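Local atomic coordinates of protein angel homolog 2 (Homo sapiens, PDB entry 6RW0), a protein that acts as a 2',3'-cyclic phosphatase of the CCR4 deadenylase family and probably binds the 3'-untranslated regions of mRNA. Residues S243-Y246 against S247-E251; R275-S278 against I279-P283. One frame throughout, in Å; residues are numbered along the deposited sequence.

Contact 1: residues S243-Y246 against S247-E251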
ATOM      1  N   SER A 243       6.790  -4.578  12.771  1.00 16.27           N
ATOM      2  CA  SER A 243       7.941  -3.702  12.674  1.00 16.13           C
ATOM      3  C   SER A 243       7.620  -2.356  13.310  1.00 16.27           C
ATOM      4  O   SER A 243       6.449  -2.008  13.496  1.00 15.96           O
ATOM      5  CB  SER A 243       8.304  -3.482  11.210  1.00 15.31           C
ATOM      6  OG  SER A 243       7.267  -2.829  10.487  1.00 15.78           O
ATOM      7  N   PRO A 244       8.642  -1.559  13.633  1.00 15.94           N
ATOM      8  CA  PRO A 244       8.354  -0.211  14.151  1.00 15.65           C
ATOM      9  C   PRO A 244       7.452   0.608  13.245  1.00 15.06           C
ATOM     10  O   PRO A 244       6.550   1.302  13.729  1.00 15.33           O
ATOM     11  CB  PRO A 244       9.751   0.404  14.310  1.00 15.83           C
ATOM     12  CG  PRO A 244      10.630  -0.791  14.613  1.00 17.58           C
ATOM     13  CD  PRO A 244      10.078  -1.896  13.737  1.00 16.31           C
ATOM     14  N   LEU A 245       7.662   0.562  11.933  1.00 14.56           N
ATOM     15  CA  LEU A 245       6.808   1.331  11.036  1.00 14.17           C
ATOM     16  C   LEU A 245       5.362   0.833  11.081  1.00 13.74           C
ATOM     17  O   LEU A 245       4.424   1.637  11.159  1.00 14.58           O
ATOM     18  CB  LEU A 245       7.399   1.284   9.632  1.00 14.09           C
ATOM     19  CG  LEU A 245       6.676   2.155   8.609  1.00 15.89           C
ATOM     20  CD1 LEU A 245       7.636   2.718   7.562  1.00 16.50           C
ATOM     21  CD2 LEU A 245       5.529   1.409   7.907  1.00 16.62           C
ATOM     22  N   TYR A 246       5.163  -0.484  11.066  1.00 14.06           N
ATOM     23  CA  TYR A 246       3.818  -1.039  11.179  1.00 14.46           C
ATOM     24  C   TYR A 246       3.172  -0.630  12.495  1.00 15.13           C
ATOM     25  O   TYR A 246       2.004  -0.220  12.526  1.00 15.81           O
ATOM     26  CB  TYR A 246       3.887  -2.562  11.096  1.00 15.60           C
ATOM     27  CG  TYR A 246       2.541  -3.223  11.272  1.00 15.60           C
ATOM     28  CD1 TYR A 246       1.707  -3.442  10.185  1.00 15.67           C
ATOM     29  CD2 TYR A 246       2.093  -3.595  12.529  1.00 16.24           C
ATOM     30  CE1 TYR A 246       0.468  -4.038  10.349  1.00 16.44           C
ATOM     31  CE2 TYR A 246       0.852  -4.195  12.703  1.00 17.29           C
ATOM     32  CZ  TYR A 246       0.045  -4.404  11.600  1.00 16.10           C
ATOM     33  OH  TYR A 246      -1.193  -4.990  11.746  1.00 18.89           O
ATOM     34  N   SER A 247       3.915  -0.756  13.596  1.00 16.29           N
ATOM     35  CA  SER A 247       3.362  -0.425  14.903  0.54 16.01           C
ATOM     36  C   SER A 247       2.960   1.039  14.973  1.00 15.55           C
ATOM     37  O   SER A 247       1.945   1.383  15.592  1.00 16.57           O
ATOM     38  CB  SER A 247       4.387  -0.751  15.983  0.54 19.34           C
ATOM     39  OG  SER A 247       4.695  -2.135  15.972  0.54 23.89           O
ATOM     40  N   PHE A 248       3.749   1.921  14.355  1.00 15.39           N
ATOM     41  CA  PHE A 248       3.390   3.335  14.313  1.00 14.05           C
ATOM     42  C   PHE A 248       2.033   3.530  13.645  1.00 15.38           C
ATOM     43  O   PHE A 248       1.175   4.263  14.153  1.00 15.84           O
ATOM     44  CB  PHE A 248       4.490   4.132  13.600  1.00 15.43           C
ATOM     45  CG  PHE A 248       4.112   5.567  13.342  1.00 15.53           C
ATOM     46  CD1 PHE A 248       3.694   6.370  14.381  1.00 18.30           C
ATOM     47  CD2 PHE A 248       4.161   6.100  12.069  1.00 18.42           C
ATOM     48  CE1 PHE A 248       3.315   7.679  14.167  1.00 18.23           C
ATOM     49  CE2 PHE A 248       3.789   7.426  11.851  1.00 20.75           C
ATOM     50  CZ  PHE A 248       3.371   8.204  12.898  1.00 18.87           C
ATOM     51  N   ILE A 249       1.813   2.883  12.499  1.00 14.88           N
ATOM     52  CA  ILE A 249       0.527   3.025  11.821  1.00 14.21           C
ATOM     53  C   ILE A 249      -0.600   2.564  12.734  1.00 15.65           C
ATOM     54  O   ILE A 249      -1.615   3.249  12.894  1.00 17.43           O
ATOM     55  CB  ILE A 249       0.525   2.260  10.487  1.00 14.67           C
ATOM     56  CG1 ILE A 249       1.555   2.872   9.539  1.00 15.35           C
ATOM     57  CG2 ILE A 249      -0.870   2.288   9.845  1.00 17.04           C
ATOM     58  CD1 ILE A 249       1.778   2.095   8.255  1.00 15.14           C
ATOM     59  N   LYS A 250      -0.439   1.392  13.344  1.00 16.68           N
ATOM     60  CA  LYS A 250      -1.527   0.796  14.104  1.00 16.41           C
ATOM     61  C   LYS A 250      -1.787   1.523  15.416  1.00 18.43           C
ATOM     62  O   LYS A 250      -2.943   1.642  15.844  1.00 20.79           O
ATOM     63  CB  LYS A 250      -1.190  -0.658  14.435  1.00 22.06           C
ATOM     64  CG  LYS A 250      -1.117  -1.603  13.280  1.00 30.20           C
ATOM     65  CD  LYS A 250      -2.468  -1.834  12.637  1.00 35.20           C
ATOM     66  CE  LYS A 250      -3.373  -2.721  13.486  1.00 39.57           C
ATOM     67  NZ  LYS A 250      -2.869  -4.124  13.658  1.00 40.94           N
ATOM     68  N   GLU A 251      -0.736   1.981  16.093  0.56 18.76           N
ATOM     69  CA  GLU A 251      -0.893   2.560  17.419  0.56 19.07           C
ATOM     70  C   GLU A 251      -1.016   4.076  17.412  0.56 18.47           C
ATOM     71  O   GLU A 251      -1.535   4.644  18.384  0.56 20.95           O
ATOM     72  CB  GLU A 251       0.279   2.156  18.323  0.56 22.34           C
ATOM     73  CG  GLU A 251       0.482   0.650  18.431  0.56 26.92           C
ATOM     74  CD  GLU A 251      -0.749  -0.080  18.941  0.56 35.79           C
ATOM     75  OE1 GLU A 251      -1.475   0.482  19.789  0.56 37.45           O
ATOM     76  OE2 GLU A 251      -0.992  -1.220  18.489  0.56 39.80           O
TER
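Tyr246 and Lys250, one turn apart on the helix, make the main side-chain contact. Its polar part is a bond from Lys250 NZ to Tyr246 OH, 2.7 Å long; the same hydroxyl is hydrogen-bonded to His342 NE2, so two nitrogens grip one oxygen and fix the far end of the ring. Its apolar part lies over one ring face, where Lys250 CG comes to 3.3 Å from Tyr246 CE2. The lysine chain bends in the same sense at its second, third and fourth torsions, curling past the ring until the ammonium group reaches the hydroxyl. Tyr246 does its share by holding CG opposite the backbone N (chi1 177°), which swings the ring along the helix toward Lys250. A phenylalanine in place of Tyr246 would keep a face for Lys250 CG but would probably leave Lys250 NZ and His342 NE2 without their common partner.

Among apolar groups, Leu245 and Ile249 run side by side, with Leu245 CD2 3.8 Å from Ile249 CD1; both rest on Leu210 of helix 203-220.

Backbone bonds join the turns: Ser247 N to Ser243 O (2.8 Å), Phe248 N to Pro244 O (2.9 Å) and Lys250 N to Tyr246 O (3.0 Å). Ahead of them, Ser243 OG accepts from Tyr246 N at 3.2 Å, with 164° at the hydrogen, while also bonded to Val240 O.

This is a serine N-cap followed by proline at the first helical position, opening the short helix 244-251 that packs against strands 336-338 and 359-369 of the DNase I-like fold.

Contact 2: residues R275-S278 against I279-P283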
ATOM      1  N   ARG A 275      23.420   3.725  11.394  1.00 14.66           N
ATOM      2  CA  ARG A 275      23.152   5.002  12.065  1.00 14.74           C
ATOM      3  C   ARG A 275      21.800   4.902  12.778  1.00 16.44           C
ATOM      4  O   ARG A 275      20.935   4.221  12.301  1.00 16.20           O
ATOM      5  CB  ARG A 275      23.156   6.057  10.961  1.00 18.31           C
ATOM      6  CG  ARG A 275      22.752   7.451  11.391  1.00 20.54           C
ATOM      7  CD  ARG A 275      23.018   8.446  10.277  1.00 20.05           C
ATOM      8  NE  ARG A 275      22.388   8.078   9.019  1.00 17.57           N
ATOM      9  CZ  ARG A 275      21.184   8.467   8.645  1.00 17.22           C
ATOM     10  NH1 ARG A 275      20.437   9.144   9.485  1.00 19.54           N
ATOM     11  NH2 ARG A 275      20.736   8.187   7.440  1.00 18.44           N
ATOM     12  N   ILE A 276      21.677   5.551  13.924  1.00 16.78           N
ATOM     13  CA  ILE A 276      20.442   5.673  14.696  1.00 17.84           C
ATOM     14  C   ILE A 276      19.650   6.860  14.164  1.00 18.05           C
ATOM     15  O   ILE A 276      20.233   7.879  13.787  1.00 22.50           O
ATOM     16  CB  ILE A 276      20.783   5.867  16.189  1.00 22.06           C
ATOM     17  CG1 ILE A 276      21.748   4.782  16.680  1.00 24.52           C
ATOM     18  CG2 ILE A 276      19.510   5.938  17.007  1.00 25.15           C
ATOM     19  CD1 ILE A 276      21.331   3.378  16.416  1.00 26.14           C
ATOM     20  N   LEU A 277      18.316   6.743  14.143  1.00 18.74           N
ATOM     21  CA  LEU A 277      17.455   7.815  13.640  1.00 19.72           C
ATOM     22  C   LEU A 277      17.755   9.155  14.303  1.00 24.45           C
ATOM     23  O   LEU A 277      17.935   9.229  15.516  1.00 23.06           O
ATOM     24  CB  LEU A 277      15.987   7.473  13.929  1.00 18.39           C
ATOM     25  CG  LEU A 277      15.442   6.490  12.902  1.00 16.53           C
ATOM     26  CD1 LEU A 277      14.137   5.920  13.411  1.00 17.62           C
ATOM     27  CD2 LEU A 277      15.220   7.108  11.523  1.00 19.77           C
ATOM     28  N   SER A 278      17.744  10.232  13.513  1.00 24.55           N
ATOM     29  CA  SER A 278      17.885  11.565  14.096  1.00 23.22           C
ATOM     30  C   SER A 278      16.616  11.964  14.860  1.00 22.09           C
ATOM     31  O   SER A 278      15.530  11.437  14.625  1.00 21.86           O
ATOM     32  CB  SER A 278      18.197  12.603  13.014  1.00 27.12           C
ATOM     33  OG  SER A 278      19.493  12.387  12.476  1.00 28.06           O
ATOM     34  N   ILE A 279      16.778  12.874  15.814  1.00 25.89           N
ATOM     35  CA  ILE A 279      15.658  13.492  16.521  1.00 24.84           C
ATOM     36  C   ILE A 279      15.675  14.981  16.176  1.00 25.36           C
ATOM     37  O   ILE A 279      16.579  15.698  16.622  1.00 27.14           O
ATOM     38  CB  ILE A 279      15.758  13.288  18.038  1.00 30.98           C
ATOM     39  CG1 ILE A 279      15.857  11.802  18.372  1.00 33.65           C
ATOM     40  CG2 ILE A 279      14.550  13.905  18.741  1.00 29.78           C
ATOM     41  CD1 ILE A 279      16.442  11.521  19.751  1.00 36.45           C
ATOM     42  N   PRO A 280      14.733  15.488  15.365  1.00 26.54           N
ATOM     43  CA  PRO A 280      13.675  14.774  14.655  1.00 23.26           C
ATOM     44  C   PRO A 280      14.239  14.012  13.452  1.00 20.88           C
ATOM     45  O   PRO A 280      15.385  14.211  13.020  1.00 21.31           O
ATOM     46  CB  PRO A 280      12.759  15.906  14.183  1.00 29.59           C
ATOM     47  CG  PRO A 280      13.731  16.990  13.848  1.00 29.83           C
ATOM     48  CD  PRO A 280      14.785  16.907  14.954  1.00 30.91           C
ATOM     49  N   ILE A 281      13.386  13.159  12.891  1.00 19.43           N
ATOM     50  CA  ILE A 281      13.812  12.285  11.803  1.00 17.22           C
ATOM     51  C   ILE A 281      14.120  13.097  10.556  1.00 17.84           C
ATOM     52  O   ILE A 281      15.075  12.801   9.827  1.00 19.65           O
ATOM     53  CB  ILE A 281      12.740  11.218  11.535  1.00 17.63           C
ATOM     54  CG1 ILE A 281      12.587  10.293  12.749  1.00 20.83           C
ATOM     55  CG2 ILE A 281      13.074  10.421  10.272  1.00 17.70           C
ATOM     56  CD1 ILE A 281      11.422   9.303  12.628  1.00 23.45           C
ATOM     57  N   TRP A 282      13.295  14.095  10.283  1.00 17.48           N
ATOM     58  CA  TRP A 282      13.354  14.917   9.055  1.00 17.88           C
ATOM     59  C   TRP A 282      13.492  16.387   9.430  1.00 17.20           C
ATOM     60  O   TRP A 282      13.130  16.740  10.531  1.00 18.40           O
ATOM     61  CB  TRP A 282      12.105  14.640   8.200  1.00 17.39           C
ATOM     62  CG  TRP A 282      10.810  14.998   8.855  1.00 16.66           C
ATOM     63  CD1 TRP A 282      10.284  16.242   9.031  1.00 17.72           C
ATOM     64  CD2 TRP A 282       9.866  14.084   9.421  1.00 16.21           C
ATOM     65  NE1 TRP A 282       9.085  16.160   9.674  1.00 18.63           N
ATOM     66  CE2 TRP A 282       8.804  14.854   9.933  1.00 17.38           C
ATOM     67  CE3 TRP A 282       9.821  12.698   9.548  1.00 15.63           C
ATOM     68  CZ2 TRP A 282       7.708  14.274  10.550  1.00 18.92           C
ATOM     69  CZ3 TRP A 282       8.736  12.128  10.162  1.00 17.65           C
ATOM     70  CH2 TRP A 282       7.701  12.909  10.661  1.00 19.51           C
ATOM     71  N   PRO A 283      14.045  17.237   8.558  1.00 17.99           N
ATOM     72  CA  PRO A 283      14.261  18.620   8.917  1.00 18.87           C
ATOM     73  C   PRO A 283      13.014  19.518   8.938  1.00 20.65           C
ATOM     74  O   PRO A 283      12.051  19.196   8.358  1.00 19.73           O
ATOM     75  CB  PRO A 283      15.272  19.096   7.870  1.00 21.41           C
ATOM     76  CG  PRO A 283      14.962  18.274   6.670  1.00 22.39           C
ATOM     77  CD  PRO A 283      14.618  16.923   7.247  1.00 20.29           C
TER
HETATM   78  O   HOH W   1      16.730  10.504  10.646  1.00 22.11           O
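Leu277 and Ile281 meet at a slant on the inner side of a tight turn, one methyl branch against another: Leu277 CD2 lies 4.1 Å from Ile281 CG2, a light van der Waals touch. With Ile281 CG1 anti to the carbonyl carbon (chi1 -65°), CG2 is left anti to the backbone N and meets Leu277, while Ile281 CG1 passes 3.7 Å from Ser278 O. The CA-CB bonds of Ile279 and Pro280 point away from residues 275-278, although Ile279 CB still touches Ser278.

The reversal comes from the cis peptide bond before Pro280. With Ile279 extended and Pro280 at a psi of 169°, residues 278-281 form a type VIb turn, the cis-proline turn that lacks the usual closing hydrogen bond. Ser278 O and Ile281 N accordingly stand 3.3 Å apart at an angle too poor for a bond. Instead, Ile281 CA offers its hydrogen to Ser278 O at 3.4 Å, a bent CH...O contact. Ser278 CB approaches Pro280 O to 3.2 Å, where the chain folds back closely on itself. A water supplies the polar link across the mouth of the turn, accepting from Ser278 N at 3.1 Å and donating to Ile281 O at 2.9 Å.

The turn belongs to the long loop between strands 253-255 and 329-331. Its buried side faces helix 203-220, with Leu277 on Asp204 and Ile281 on Thr208, while Ile281 also touches Leu330 of strand 329-331. Just beyond, Trp282 packs on Ala211 and Leu330, so the inner face of the turn bridges that helix and that strand.

Contact 1 comes first along the chain and closes before contact 2 opens, about 17 Å away between centres and about 7 Å between nearest atoms; they do not touch. Helix 203-220 is their shared support: Leu210 meets residues of 243-251, while Asp204 and Thr208 receive Leu277 and Ile281. The loop between strands 253-255 and 329-331 also links them, since Leu259 touches Pro244 and pairs through its backbone with Leu277. Both lie in the one endonuclease/exonuclease/phosphatase family region. Helix 244-251 packs on strands 336-338 and 359-369, nearer the chain's centre than the cis-proline turn, and the two have a common helical backing.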